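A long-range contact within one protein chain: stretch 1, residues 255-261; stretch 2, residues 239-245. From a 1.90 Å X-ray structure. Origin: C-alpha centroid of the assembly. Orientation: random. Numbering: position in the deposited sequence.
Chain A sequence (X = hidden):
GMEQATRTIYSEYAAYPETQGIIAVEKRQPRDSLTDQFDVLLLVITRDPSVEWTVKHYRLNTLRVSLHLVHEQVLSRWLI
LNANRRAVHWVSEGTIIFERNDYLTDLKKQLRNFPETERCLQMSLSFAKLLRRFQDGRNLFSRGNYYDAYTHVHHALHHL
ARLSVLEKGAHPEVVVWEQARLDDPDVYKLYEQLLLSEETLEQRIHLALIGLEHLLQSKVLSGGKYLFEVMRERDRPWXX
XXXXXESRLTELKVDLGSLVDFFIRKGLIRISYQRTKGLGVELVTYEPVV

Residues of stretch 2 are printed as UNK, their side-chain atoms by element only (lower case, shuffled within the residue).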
# COMPACT_ATOMS: atom_id res chain seq x y z
N ASP A 255 -9.02 -7.44 3.43
CA ASP A 255 -10.34 -6.77 3.39
C ASP A 255 -11.54 -7.70 3.40
O ASP A 255 -12.67 -7.26 3.33
CB ASP A 255 -10.41 -5.86 2.16
CG ASP A 255 -9.65 -4.53 2.37
OD1 ASP A 255 -10.02 -3.75 3.30
OD2 ASP A 255 -8.70 -4.28 1.59
N LEU A 256 -11.28 -8.99 3.48
CA LEU A 256 -12.32 -10.00 3.37
C LEU A 256 -13.36 -9.83 4.49
O LEU A 256 -14.55 -9.86 4.27
CB LEU A 256 -11.67 -11.41 3.39
CG LEU A 256 -12.27 -12.56 2.60
CD1 LEU A 256 -12.69 -12.10 1.24
CD2 LEU A 256 -11.17 -13.62 2.50
N GLY A 257 -12.89 -9.59 5.70
CA GLY A 257 -13.81 -9.41 6.80
C GLY A 257 -14.80 -8.27 6.53
O GLY A 257 -16.02 -8.44 6.72
N SER A 258 -14.30 -7.12 6.09
CA SER A 258 -15.18 -5.95 5.84
C SER A 258 -16.06 -6.12 4.63
O SER A 258 -17.16 -5.57 4.57
CB SER A 258 -14.36 -4.67 5.61
OG SER A 258 -13.52 -4.50 6.72
N LEU A 259 -15.54 -6.79 3.63
CA LEU A 259 -16.33 -7.04 2.41
C LEU A 259 -17.48 -7.94 2.76
O LEU A 259 -18.62 -7.68 2.40
CB LEU A 259 -15.51 -7.68 1.31
CG LEU A 259 -14.51 -6.82 0.55
CD1 LEU A 259 -13.68 -7.68 -0.46
CD2 LEU A 259 -15.25 -5.70 -0.15
N VAL A 260 -17.18 -9.00 3.51
CA VAL A 260 -18.21 -9.95 3.87
C VAL A 260 -19.29 -9.30 4.73
O VAL A 260 -20.48 -9.51 4.53
CB VAL A 260 -17.62 -11.22 4.51
CG1 VAL A 260 -18.69 -11.97 5.25
CG2 VAL A 260 -16.99 -12.09 3.43
N ASP A 261 -18.88 -8.47 5.67
CA ASP A 261 -19.81 -7.76 6.56
C ASP A 261 -20.74 -6.92 5.74
O ASP A 261 -21.96 -6.83 5.96
CB ASP A 261 -19.02 -6.82 7.46
CG ASP A 261 -19.91 -6.03 8.42
OD1 ASP A 261 -20.27 -6.56 9.49
OD2 ASP A 261 -20.18 -4.83 8.16
N UNK A 239 -16.48 -21.30 6.20
CA UNK A 239 -16.09 -20.63 7.46
C UNK A 239 -15.17 -19.46 7.05
O UNK A 239 -14.63 -19.43 5.97
c UNK A 239 -15.31 -21.56 8.39
o UNK A 239 -14.09 -21.93 7.76
c UNK A 239 -16.10 -22.79 8.73
N UNK A 240 -14.99 -18.49 7.94
CA UNK A 240 -14.08 -17.38 7.66
C UNK A 240 -12.69 -17.91 7.41
O UNK A 240 -12.01 -17.49 6.49
c UNK A 240 -13.09 -15.21 8.66
c UNK A 240 -14.03 -16.39 8.83
c UNK A 240 -15.10 -13.43 7.19
se UNK A 240 -13.35 -14.23 6.97
N UNK A 241 -12.26 -18.83 8.25
CA UNK A 241 -10.90 -19.40 8.10
C UNK A 241 -10.70 -20.03 6.74
O UNK A 241 -9.68 -19.89 6.09
n UNK A 241 -7.18 -21.79 9.35
c UNK A 241 -8.54 -21.99 9.33
c UNK A 241 -10.56 -20.37 9.23
c UNK A 241 -6.95 -20.49 9.28
n UNK A 241 -8.10 -19.85 9.24
c UNK A 241 -9.12 -20.77 9.26
N UNK A 242 -11.73 -20.70 6.28
CA UNK A 242 -11.68 -21.36 4.97
C UNK A 242 -11.52 -20.33 3.84
O UNK A 242 -10.82 -20.53 2.85
o UNK A 242 -15.25 -23.74 5.04
c UNK A 242 -14.21 -24.30 5.44
c UNK A 242 -12.93 -22.19 4.75
o UNK A 242 -14.20 -25.50 5.81
c UNK A 242 -12.90 -23.50 5.54
N UNK A 243 -12.22 -19.24 3.98
CA UNK A 243 -12.16 -18.13 3.02
C UNK A 243 -10.76 -17.51 3.04
O UNK A 243 -10.14 -17.25 2.00
c UNK A 243 -13.21 -17.06 3.33
c UNK A 243 -14.70 -17.27 2.99
c UNK A 243 -14.93 -17.40 1.50
c UNK A 243 -15.55 -16.13 3.54
N UNK A 244 -10.26 -17.31 4.24
CA UNK A 244 -8.94 -16.72 4.43
C UNK A 244 -7.82 -17.56 3.89
O UNK A 244 -6.75 -17.03 3.57
c UNK A 244 -7.41 -13.45 6.80
se UNK A 244 -9.11 -13.54 5.96
c UNK A 244 -8.64 -16.41 5.89
c UNK A 244 -9.52 -15.37 6.48
N UNK A 245 -8.06 -18.86 3.80
CA UNK A 245 -7.05 -19.82 3.42
C UNK A 245 -7.13 -20.18 1.95
O UNK A 245 -6.25 -20.82 1.42
c UNK A 245 -5.37 -20.40 5.91
o UNK A 245 -4.44 -21.13 5.54
o UNK A 245 -5.21 -19.26 6.47
c UNK A 245 -6.77 -20.99 5.70
c UNK A 245 -7.16 -21.11 4.23

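Position 239 carries three side-chain atoms: a carbon bonded to one oxygen and one further carbon. They reach nothing on stretch 1. The branching at CB, with a hydroxyl on one arm, makes it Thr239, and its work is local. Standing at the N-cap, just before the helix, it accepts a hydrogen bond at OG1 from the backbone N of position 242, 3.0 Å away. The first turn of a helix has amide groups without carbonyl partners, and a short hydroxyl side chain is well suited to satisfy one of them.

Position 240 has an unbranched chain of two carbons, a selenium and a terminal carbon, and that last carbon lies 4.2 Å from Gly257 CA and 4.3 Å from Val260 CB. This is selenomethionine, Met240, and the carbon is its CE. The CA-to-CB bond points sideways, yet the chain, with chi1 t and both chi2 and chi3 p, brings its end nearer to stretch 1. A long, flexible, apolar chain suits this place because it can reach partners that its CB does not face.

Position 241 shows one carbon followed by a five-membered ring of three carbons and two nitrogens, all out of reach of stretch 1. The ring identifies His241. Its ND1 is hydrogen-bonded elsewhere in the structure, as befits a polar group on the partly exposed side of the helix.

At position 242 there are three carbons in a row, the third carrying two oxygens, and none of them contacts stretch 1. This is Glu242. Its carboxylate turns back to the helix start, where OE1 accepts from Thr239 N at 3.0 Å. Together with the bond from Glu242 N to Thr239 OG1, this completes a reciprocal capping box.

Position 243 has four carbons, forked at the second. The first, CB, points toward stretch 1 and lies 4.1 Å from Leu256 CD2, and one carbon of the fork is 4.3 Å from Val260 CG2. This is Leu243, and the fork carbon is its CD1; a branched hydrocarbon here packs against two apolar neighbours one helical turn apart.

Position 244 repeats the pattern of two carbons, selenium and carbon, and its selenium sits 4.0 Å from Leu256 CD2. It is a second selenomethionine, Met244. All three chi angles are m, and the large, polarizable SE packs readily against a methyl group.

Position 245 again has three carbons, the third bearing two oxygens, out of reach of stretch 1: Glu245. Exposed, it suits solvent, and its OE2 is hydrogen-bonded elsewhere in the structure.

The contact joins two helices whose directions differ by 125° and whose axes come no closer than 10.9 Å. No hydrogen bond crosses between the stretches; apolar packing, burying 229 Å² in all, makes the contact. Leu256 covers Leu243 and Met244, with Leu256 CD2 also 3.8 Å from Leu243 O, while Val260, one turn later, meets Met240 and Leu243. Beside them Gly257 offers its bare CA to the Met240 methyl. The polar side chains remain outside this small apolar patch.

Stretch 2 (239-245) TMHELME
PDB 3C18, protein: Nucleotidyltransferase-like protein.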